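Local coordinates for SusD superfamily protein (Bacteroides thetaiotaomicron VPI-5482, PDB 3HDX), which probably binds polysaccharide at the outer membrane as a SusD-family homolog, serving carbohydrate uptake and metabolism, at residues I37-K43 / L54-N60; A85-M89 / V114-R118; N306-R311 / I390-L396. All blocks are in the same frame, centred on the assembly; numbering follows the deposited sequence.

Interaction 1 (I37-K43 / L54-N60); sequences ICGDLRK and LQAVSDN
Helix 37-41 meets helix 54-58 at an angle of 70°, their axes 10.0 Å apart, and the chains come nearest near the C-terminal ends of the two helices, Arg-42 CA lying 4.2 Å from Ser-58 CA. There the backbone of Lys-43 donates its N-H to Ser-58 O, while Ser-58 CA and Arg-42 CA send C-H...O contacts to Leu-41 O and Val-57 O. Val-57 sets its CB toward helix 37-41: CG1, anti to the backbone N (chi1 176°), is pressed to 3.3 Å from Ile-37 O and also touches Ile-37 CG2. Leu-41 lays CD2 across Val-57 CB and against Leu-54 CD2, and Leu-54 CD2 in turn meets Ile-37 CD1 at 3.6 Å. Beyond this apolar patch, the extended Arg-42 chain carries NE and NH2 side-on to Asn-60, both nitrogens reaching the single oxygen OD1 at 2.8 Å from the same face of the amide, with OD1 close to the guanidinium plane. Asn-60 ND2 is bonded to Gly-455 O, consistent with the amide orientation that turns OD1 to Arg-42. Lys-43 curls back over Ser-58 O, and its NZ is linked through one water to Asp-59 O. Asn-60, with positive phi, forms a Schellman motif after helix 52-58, and the whole is a crossed packing of two short helices, 34-41 and 52-58, whose C-terminal ends meet within the mainly helical SusD fold.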
loop_
_atom_site.group_PDB
_atom_site.type_symbol
_atom_site.label_atom_id
_atom_site.label_comp_id
_atom_site.label_asym_id
_atom_site.label_seq_id
_atom_site.Cartn_x
_atom_site.Cartn_y
_atom_site.Cartn_z
ATOM N N ILE A 37 -6.162 -3.158 -8.401
ATOM C CA ILE A 37 -6.421 -4.413 -9.105
ATOM C C ILE A 37 -5.880 -5.581 -8.278
ATOM O O ILE A 37 -6.591 -6.570 -8.015
ATOM C CB ILE A 37 -5.756 -4.402 -10.522
ATOM C CG1 ILE A 37 -6.479 -3.421 -11.471
ATOM C CG2 ILE A 37 -5.666 -5.818 -11.091
ATOM C CD1 ILE A 37 -7.881 -3.732 -11.798
ATOM N N CYS A 38 -4.642 -5.434 -7.801
ATOM C CA CYS A 38 -3.999 -6.489 -7.022
ATOM C C CYS A 38 -4.427 -6.543 -5.563
ATOM O O CYS A 38 -4.367 -7.637 -4.969
ATOM C CB CYS A 38 -2.458 -6.382 -7.112
ATOM S SG CYS A 38 -1.815 -6.524 -8.769
ATOM N N GLY A 39 -4.789 -5.387 -4.989
ATOM C CA GLY A 39 -5.083 -5.266 -3.569
ATOM C C GLY A 39 -6.525 -5.235 -3.124
ATOM O O GLY A 39 -6.825 -5.668 -2.035
ATOM N N ASP A 40 -7.401 -4.655 -3.939
ATOM C CA ASP A 40 -8.819 -4.518 -3.627
ATOM C C ASP A 40 -9.726 -5.431 -4.443
ATOM O O ASP A 40 -10.682 -5.994 -3.920
ATOM C CB ASP A 40 -9.314 -3.078 -3.843
ATOM C CG ASP A 40 -8.912 -2.156 -2.744
ATOM O OD1 ASP A 40 -9.382 -2.320 -1.612
ATOM O OD2 ASP A 40 -8.131 -1.250 -2.998
ATOM N N LEU A 41 -9.427 -5.572 -5.735
ATOM C CA LEU A 41 -10.362 -6.272 -6.638
ATOM C C LEU A 41 -10.338 -7.784 -6.499
ATOM O O LEU A 41 -11.398 -8.439 -6.539
ATOM C CB LEU A 41 -10.124 -5.818 -8.084
ATOM C CG LEU A 41 -11.078 -6.353 -9.178
ATOM C CD1 LEU A 41 -12.524 -5.929 -8.895
ATOM C CD2 LEU A 41 -10.585 -5.801 -10.528
ATOM N N ARG A 42 -9.140 -8.339 -6.368
ATOM C CA ARG A 42 -8.890 -9.789 -6.291
ATOM C C ARG A 42 -9.560 -10.399 -5.057
ATOM O O ARG A 42 -9.184 -10.116 -3.924
ATOM C CB ARG A 42 -7.394 -10.045 -6.302
ATOM C CG ARG A 42 -7.010 -11.460 -6.507
ATOM C CD ARG A 42 -5.530 -11.599 -6.531
ATOM N NE ARG A 42 -5.126 -12.961 -6.845
ATOM C CZ ARG A 42 -3.887 -13.420 -6.684
ATOM N NH1 ARG A 42 -2.900 -12.600 -6.273
ATOM N NH2 ARG A 42 -3.633 -14.697 -6.947
ATOM N N LYS A 43 -10.564 -11.241 -5.302
ATOM C CA LYS A 43 -11.412 -11.831 -4.261
ATOM C C LYS A 43 -11.946 -10.775 -3.269
ATOM O O LYS A 43 -12.210 -11.060 -2.096
ATOM C CB LYS A 43 -10.701 -12.982 -3.547
ATOM C CG LYS A 43 -10.295 -14.146 -4.445
ATOM C CD LYS A 43 -11.476 -14.807 -5.162
ATOM C CE LYS A 43 -12.502 -15.388 -4.208
ATOM N NZ LYS A 43 -13.705 -15.954 -4.905
ATOM N N LEU A 54 -11.778 -7.306 -15.637
ATOM C CA LEU A 54 -11.863 -6.989 -14.179
ATOM C C LEU A 54 -12.523 -8.145 -13.434
ATOM O O LEU A 54 -12.087 -8.513 -12.357
ATOM C CB LEU A 54 -12.629 -5.687 -13.977
ATOM C CG LEU A 54 -12.057 -4.394 -14.560
ATOM C CD1 LEU A 54 -12.952 -3.194 -14.246
ATOM C CD2 LEU A 54 -10.631 -4.113 -14.051
ATOM N N GLN A 55 -13.537 -8.780 -14.043
ATOM C CA GLN A 55 -14.200 -9.894 -13.389
ATOM C C GLN A 55 -13.205 -11.065 -13.194
ATOM O O GLN A 55 -13.279 -11.796 -12.173
ATOM C CB GLN A 55 -15.460 -10.345 -14.175
ATOM C CG GLN A 55 -16.263 -11.391 -13.425
ATOM C CD GLN A 55 -16.805 -10.836 -12.130
ATOM O OE1 GLN A 55 -17.731 -10.021 -12.128
ATOM N NE2 GLN A 55 -16.173 -11.229 -11.004
ATOM N N ALA A 56 -12.310 -11.274 -14.188
ATOM C CA ALA A 56 -11.297 -12.340 -14.072
ATOM C C ALA A 56 -10.357 -12.091 -12.878
ATOM O O ALA A 56 -10.046 -13.009 -12.130
ATOM C CB ALA A 56 -10.519 -12.530 -15.359
ATOM N N VAL A 57 -9.959 -10.830 -12.682
ATOM C CA VAL A 57 -9.148 -10.496 -11.498
ATOM C C VAL A 57 -9.932 -10.838 -10.218
ATOM O O VAL A 57 -9.429 -11.509 -9.303
ATOM C CB VAL A 57 -8.747 -9.022 -11.475
ATOM C CG1 VAL A 57 -7.981 -8.684 -10.179
ATOM C CG2 VAL A 57 -7.942 -8.644 -12.758
ATOM N N SER A 58 -11.168 -10.352 -10.143
ATOM C CA SER A 58 -12.009 -10.575 -8.989
ATOM C C SER A 58 -12.173 -12.066 -8.659
ATOM O O SER A 58 -12.123 -12.467 -7.486
ATOM C CB SER A 58 -13.358 -9.878 -9.173
ATOM O OG SER A 58 -14.196 -10.089 -8.049
ATOM N N ASP A 59 -12.316 -12.889 -9.699
ATOM C CA ASP A 59 -12.431 -14.332 -9.531
ATOM C C ASP A 59 -11.132 -15.083 -9.356
ATOM O O ASP A 59 -11.172 -16.298 -9.171
ATOM C CB ASP A 59 -13.123 -14.936 -10.769
ATOM C CG ASP A 59 -14.569 -14.494 -10.953
ATOM O OD1 ASP A 59 -15.246 -14.111 -9.982
ATOM O OD2 ASP A 59 -15.048 -14.632 -12.114
ATOM N N ASN A 60 -9.982 -14.401 -9.368
ATOM C CA ASN A 60 -8.675 -15.072 -9.320
ATOM C C ASN A 60 -8.419 -16.003 -10.526
ATOM O O ASN A 60 -7.706 -17.006 -10.386
ATOM C CB ASN A 60 -8.444 -15.830 -7.999
ATOM C CG ASN A 60 -6.962 -16.138 -7.760
ATOM O OD1 ASN A 60 -6.123 -15.307 -8.085
ATOM N ND2 ASN A 60 -6.639 -17.357 -7.261
HETATM O O HOH W 1 -12.983 -17.547 -7.423
HETATM O O HOH W 2 -15.524 -14.339 -7.137
#

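Interaction 2 (A85-M89 / V114-R118); sequences ASVFM and VRALR
Ala-85 sets its methyl directly against the second helix, CB standing 3.5 Å from Val-114 O and also touching Val-114 CB and Arg-118 CB. Ala-85 and Val-114 have the nearest CA atoms across the contact; the short helical segments run antiparallel at 157°, their axes 9.3 Å apart at closest. Ser-86 OG accepts from Arg-118 NH1 at 2.9 Å, lying near the guanidinium plane, and is also bonded to Ile-82 O one turn back. Phe-88 offers one ring face to Val-114, whose CG1 sits 4.2 Å from the ring centroid in a CH-pi contact, while CG2 meets the ring at CD1; Trp-8 packs against the same aromatic with its plane nearly perpendicular. Met-89, a selenomethionine, reaches across to three residues. Its CG rests 3.5 Å from Val-114 CG2, and SE, on a chain extended at chi2 (169°), lies over one face of the Arg-118 guanidinium; the bend at chi3 (72°) then carries CE over the centre of the Arg-115 guanidinium, 3.3 Å from Arg-115 CZ. Both arginines form salt bridges to Glu-162 on helix 152-169, a shared carboxylate that would probably offset part of their charge and steady the two flat groups under Met-89. The contact is antiparallel packing of helices 76-91 and 104-129, with helices 11-30 and 152-169 against it, as in the TPR-like helical part of SusD proteins.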
loop_
_atom_site.group_PDB
_atom_site.type_symbol
_atom_site.label_atom_id
_atom_site.label_comp_id
_atom_site.label_asym_id
_atom_site.label_seq_id
_atom_site.Cartn_x
_atom_site.Cartn_y
_atom_site.Cartn_z
ATOM N N ALA A 85 17.238 3.077 -8.371
ATOM C CA ALA A 85 17.792 3.200 -7.004
ATOM C C ALA A 85 19.249 2.717 -6.951
ATOM O O ALA A 85 20.090 3.412 -6.394
ATOM C CB ALA A 85 16.910 2.417 -5.994
ATOM N N SER A 86 19.540 1.578 -7.568
ATOM C CA SER A 86 20.894 1.059 -7.570
ATOM C C SER A 86 21.879 2.033 -8.247
ATOM O O SER A 86 22.983 2.269 -7.726
ATOM C CB SER A 86 20.951 -0.276 -8.294
ATOM O OG SER A 86 20.150 -1.229 -7.607
ATOM N N VAL A 87 21.461 2.602 -9.382
ATOM C CA VAL A 87 22.302 3.595 -10.096
ATOM C C VAL A 87 22.533 4.824 -9.211
ATOM O O VAL A 87 23.677 5.324 -9.091
ATOM C CB VAL A 87 21.702 3.995 -11.480
ATOM C CG1 VAL A 87 22.509 5.162 -12.096
ATOM C CG2 VAL A 87 21.718 2.808 -12.425
ATOM N N PHE A 88 21.465 5.312 -8.566
ATOM C CA PHE A 88 21.582 6.472 -7.700
ATOM C C PHE A 88 22.621 6.201 -6.594
ATOM O O PHE A 88 23.504 7.027 -6.337
ATOM C CB PHE A 88 20.215 6.847 -7.092
ATOM C CG PHE A 88 20.231 8.137 -6.318
ATOM C CD1 PHE A 88 20.794 8.221 -5.051
ATOM C CD2 PHE A 88 19.703 9.302 -6.885
ATOM C CE1 PHE A 88 20.844 9.427 -4.393
ATOM C CE2 PHE A 88 19.739 10.477 -6.221
ATOM C CZ PHE A 88 20.327 10.555 -4.994
HETATM N N MSE A 89 22.551 5.032 -5.960
HETATM C CA MSE A 89 23.489 4.720 -4.875
HETATM C C MSE A 89 24.928 4.601 -5.360
HETATM O O MSE A 89 25.847 4.899 -4.591
HETATM C CB MSE A 89 23.067 3.445 -4.162
HETATM C CG MSE A 89 21.686 3.598 -3.504
HETATM SE SE MSE A 89 20.916 1.970 -2.871
HETATM C CE MSE A 89 22.018 1.665 -1.400
ATOM N N VAL A 114 16.339 6.275 -1.445
ATOM C CA VAL A 114 16.334 5.352 -2.596
ATOM C C VAL A 114 16.500 3.901 -2.111
ATOM O O VAL A 114 15.891 2.986 -2.664
ATOM C CB VAL A 114 17.324 5.721 -3.724
ATOM C CG1 VAL A 114 17.002 7.133 -4.222
ATOM C CG2 VAL A 114 18.746 5.574 -3.289
ATOM N N ARG A 115 17.305 3.695 -1.076
ATOM C CA ARG A 115 17.491 2.365 -0.502
ATOM C C ARG A 115 16.130 1.843 0.001
ATOM O O ARG A 115 15.797 0.662 -0.220
ATOM C CB ARG A 115 18.500 2.403 0.661
ATOM C CG ARG A 115 18.830 1.077 1.232
ATOM C CD ARG A 115 19.723 1.148 2.420
ATOM N NE ARG A 115 21.056 1.639 2.189
ATOM C CZ ARG A 115 22.118 0.935 1.832
ATOM N NH1 ARG A 115 22.014 -0.312 1.417
ATOM N NH2 ARG A 115 23.313 1.543 1.785
ATOM N N ALA A 116 15.389 2.693 0.711
ATOM C CA ALA A 116 14.077 2.310 1.245
ATOM C C ALA A 116 13.059 2.054 0.119
ATOM O O ALA A 116 12.251 1.125 0.223
ATOM C CB ALA A 116 13.561 3.385 2.239
ATOM N N LEU A 117 13.091 2.879 -0.931
ATOM C CA LEU A 117 12.193 2.689 -2.057
ATOM C C LEU A 117 12.465 1.361 -2.765
ATOM O O LEU A 117 11.537 0.656 -3.175
ATOM C CB LEU A 117 12.248 3.881 -3.020
ATOM C CG LEU A 117 11.643 5.196 -2.521
ATOM C CD1 LEU A 117 12.107 6.389 -3.388
ATOM C CD2 LEU A 117 10.118 5.140 -2.527
ATOM N N ARG A 118 13.737 1.034 -2.940
ATOM C CA ARG A 118 14.105 -0.258 -3.530
ATOM C C ARG A 118 13.574 -1.421 -2.674
ATOM O O ARG A 118 13.038 -2.400 -3.217
ATOM C CB ARG A 118 15.611 -0.347 -3.744
ATOM C CG ARG A 118 16.096 -1.699 -4.235
ATOM C CD ARG A 118 17.552 -1.643 -4.678
ATOM N NE ARG A 118 18.432 -1.448 -3.517
ATOM C CZ ARG A 118 19.764 -1.457 -3.550
ATOM N NH1 ARG A 118 20.418 -1.536 -4.719
ATOM N NH2 ARG A 118 20.452 -1.327 -2.418
#

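Interaction 3 (N306-R311 / I390-L396); sequences NFDDLR and IRTNRGL. With EDO (1,2-ethanediol), chain G.
Leu-310 N donates to Arg-394 O at 2.9 Å in a nearly straight bond (171°), approaching from above the carbonyl plane; it is the one direct hydrogen bond between the two segments. Beside it Leu-310 CD1 rests on Gly-395 N, and Gly-395, with positive phi, comes so close to Asp-308 O that a CB would clash. Leu-396 fits between the polar groups: CD2 lies 3.5 Å from Asn-306 ND2, and CD1 touches both Asp-309 OD2 and Arg-311 NH2. The guanidinium of Arg-311 presents one face to Arg-394 CG, which lies 3.7 Å from Arg-311 NH1, the two guanidinium planes being almost perpendicular (79°).

A bend at chi3 (-68°) folds the Arg-311 chain so that its guanidinium lies against both Arg-394 and Asp-309. Asp-309 OD1 takes Arg-311 NE on the syn lone pair at 2.8 Å and the backbone N of Arg-311 on the anti one, an Asx turn, while OD2 takes NH2. Arg-311 NH1 forms salt bridges with Glu-419 and Glu-423, and Glu-423 also bridges to Arg-394 NH2, probably offsetting the closeness of the two arginines. Were Arg-311 replaced by an alanine, Asp-309 and Glu-419 would probably lose a charged mate and a gap open over Arg-394 CG. Asn-306 ND2 and Arg-391 NH2 share O1 of an ethanediol, probably from the crystallisation liquor.

The loop between helix 297-303 and strand 325-326, where Arg-311 is backbone-bonded to Tyr-324, thus meets the turn following helix 380-391; helix 409-423 supplies the carboxylates, helix 237-241 touches Leu-310 and Arg-394, and helix 363-376 backs Ile-390.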
loop_
_atom_site.group_PDB
_atom_site.type_symbol
_atom_site.label_atom_id
_atom_site.label_comp_id
_atom_site.label_asym_id
_atom_site.label_seq_id
_atom_site.Cartn_x
_atom_site.Cartn_y
_atom_site.Cartn_z
ATOM N N ASN A 306 -23.679 -2.165 11.541
ATOM C CA ASN A 306 -24.174 -1.224 12.547
ATOM C C ASN A 306 -24.458 0.091 11.859
ATOM O O ASN A 306 -23.548 0.687 11.279
ATOM C CB ASN A 306 -23.089 -1.090 13.638
ATOM C CG ASN A 306 -23.492 -0.215 14.804
ATOM O OD1 ASN A 306 -24.314 0.666 14.696
ATOM N ND2 ASN A 306 -22.804 -0.410 15.928
ATOM N N PHE A 307 -25.708 0.576 11.950
ATOM C CA PHE A 307 -26.042 1.850 11.295
ATOM C C PHE A 307 -25.324 3.087 11.827
ATOM O O PHE A 307 -25.310 4.112 11.145
ATOM C CB PHE A 307 -27.551 2.065 11.104
ATOM C CG PHE A 307 -28.365 2.308 12.368
ATOM C CD1 PHE A 307 -28.191 3.436 13.173
ATOM C CD2 PHE A 307 -29.314 1.379 12.724
ATOM C CE1 PHE A 307 -28.996 3.624 14.279
ATOM C CE2 PHE A 307 -30.136 1.574 13.821
ATOM C CZ PHE A 307 -29.947 2.685 14.616
ATOM N N ASP A 308 -24.729 2.979 13.015
ATOM C CA ASP A 308 -23.912 4.060 13.555
ATOM C C ASP A 308 -22.511 4.148 12.967
ATOM O O ASP A 308 -21.807 5.092 13.278
ATOM C CB ASP A 308 -23.879 3.979 15.076
ATOM C CG ASP A 308 -25.259 4.274 15.691
ATOM O OD1 ASP A 308 -26.028 5.192 15.214
ATOM O OD2 ASP A 308 -25.631 3.508 16.547
ATOM N N ASP A 309 -22.116 3.165 12.138
ATOM C CA ASP A 309 -20.813 3.187 11.459
ATOM C C ASP A 309 -20.730 4.443 10.583
ATOM O O ASP A 309 -21.506 4.588 9.615
ATOM C CB ASP A 309 -20.626 1.919 10.662
ATOM C CG ASP A 309 -19.197 1.703 10.240
ATOM O OD1 ASP A 309 -18.556 2.653 9.726
ATOM O OD2 ASP A 309 -18.711 0.576 10.479
ATOM N N LEU A 310 -19.804 5.343 10.941
ATOM C CA LEU A 310 -19.663 6.603 10.191
ATOM C C LEU A 310 -19.271 6.420 8.735
ATOM O O LEU A 310 -19.515 7.302 7.917
ATOM C CB LEU A 310 -18.669 7.571 10.860
ATOM C CG LEU A 310 -19.082 8.105 12.237
ATOM C CD1 LEU A 310 -17.988 8.925 12.873
ATOM C CD2 LEU A 310 -20.374 8.942 12.093
ATOM N N ARG A 311 -18.650 5.302 8.389
ATOM C CA ARG A 311 -18.274 5.055 6.995
ATOM C C ARG A 311 -19.493 4.750 6.110
ATOM O O ARG A 311 -19.476 5.076 4.924
ATOM C CB ARG A 311 -17.281 3.884 6.940
ATOM C CG ARG A 311 -15.939 4.197 7.676
ATOM C CD ARG A 311 -15.141 3.011 8.091
ATOM N NE ARG A 311 -15.802 2.228 9.156
ATOM C CZ ARG A 311 -15.177 1.468 10.071
ATOM N NH1 ARG A 311 -13.850 1.407 10.148
ATOM N NH2 ARG A 311 -15.887 0.764 10.936
ATOM N N ILE A 390 -9.843 2.471 16.750
ATOM C CA ILE A 390 -10.400 2.662 15.420
ATOM C C ILE A 390 -11.935 2.710 15.499
ATOM O O ILE A 390 -12.560 3.639 14.953
ATOM C CB ILE A 390 -9.926 1.558 14.468
ATOM C CG1 ILE A 390 -8.342 1.442 14.503
ATOM C CG2 ILE A 390 -10.630 1.783 13.098
ATOM C CD1 ILE A 390 -7.544 2.669 14.440
ATOM N N ARG A 391 -12.540 1.725 16.198
ATOM C CA ARG A 391 -14.011 1.664 16.312
ATOM C C ARG A 391 -14.631 2.956 16.822
ATOM O O ARG A 391 -15.573 3.491 16.199
ATOM C CB ARG A 391 -14.408 0.537 17.228
ATOM C CG ARG A 391 -14.191 -0.863 16.650
ATOM C CD ARG A 391 -14.566 -1.911 17.698
ATOM N NE ARG A 391 -15.961 -1.774 18.102
ATOM C CZ ARG A 391 -17.003 -2.352 17.488
ATOM N NH1 ARG A 391 -16.850 -3.164 16.418
ATOM N NH2 ARG A 391 -18.233 -2.109 17.947
ATOM N N THR A 392 -14.058 3.481 17.904
ATOM C CA THR A 392 -14.622 4.672 18.557
ATOM C C THR A 392 -14.401 5.971 17.785
ATOM O O THR A 392 -14.972 7.013 18.189
ATOM C CB THR A 392 -14.158 4.811 20.017
ATOM O OG1 THR A 392 -12.751 5.011 20.043
ATOM C CG2 THR A 392 -14.542 3.556 20.829
ATOM N N ASN A 393 -13.540 5.969 16.739
ATOM C CA ASN A 393 -13.428 7.120 15.842
ATOM C C ASN A 393 -14.307 6.935 14.585
ATOM O O ASN A 393 -14.252 7.749 13.648
ATOM C CB ASN A 393 -12.007 7.406 15.432
ATOM C CG ASN A 393 -11.778 8.873 15.065
ATOM O OD1 ASN A 393 -12.356 9.798 15.673
ATOM N ND2 ASN A 393 -10.915 9.098 14.085
ATOM N N ARG A 394 -15.114 5.869 14.568
ATOM C CA ARG A 394 -16.002 5.541 13.454
ATOM C C ARG A 394 -17.431 5.262 13.905
ATOM O O ARG A 394 -18.197 4.548 13.222
ATOM C CB ARG A 394 -15.428 4.341 12.692
ATOM C CG ARG A 394 -14.051 4.582 12.067
ATOM C CD ARG A 394 -14.130 5.565 10.948
ATOM N NE ARG A 394 -12.816 5.801 10.372
ATOM C CZ ARG A 394 -12.067 6.901 10.518
ATOM N NH1 ARG A 394 -12.441 7.932 11.271
ATOM N NH2 ARG A 394 -10.891 6.981 9.885
ATOM N N GLY A 395 -17.785 5.838 15.050
ATOM C CA GLY A 395 -19.145 5.753 15.591
ATOM C C GLY A 395 -19.560 4.459 16.245
ATOM O O GLY A 395 -20.722 4.318 16.640
ATOM N N LEU A 396 -18.616 3.533 16.415
ATOM C CA LEU A 396 -18.903 2.236 16.976
ATOM C C LEU A 396 -18.535 2.200 18.460
ATOM O O LEU A 396 -17.557 2.804 18.899
ATOM C CB LEU A 396 -18.134 1.130 16.215
ATOM C CG LEU A 396 -18.396 1.047 14.706
ATOM C CD1 LEU A 396 -17.567 -0.060 14.070
ATOM C CD2 LEU A 396 -19.882 0.839 14.392
HETATM C C1 EDO G . -21.130 -3.785 16.866
HETATM O O1 EDO G . -20.665 -2.603 16.175
HETATM C C2 EDO G . -22.637 -3.787 17.049
HETATM O O2 EDO G . -23.305 -3.745 15.778
#

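How the interactions relate
The three contacts follow one another in series along the chain, each closing before the next opens. Interactions 1 and 2 lie in the N-terminal, mainly helical part, between helices 34-41 and 52-58 and between helices 76-91 and 104-129, yet their centres are 31 Å apart and their nearest atoms about 16 Å. Interaction 3 joins the loop after helix 297-303 to the end of helix 380-391; its centre is 27 Å from that of interaction 1 and 41 Å from that of interaction 2, on the opposite side of the chain's centre from the latter. No two touch. The fold thus combines local junctions with one that bridges parts 79 residues apart.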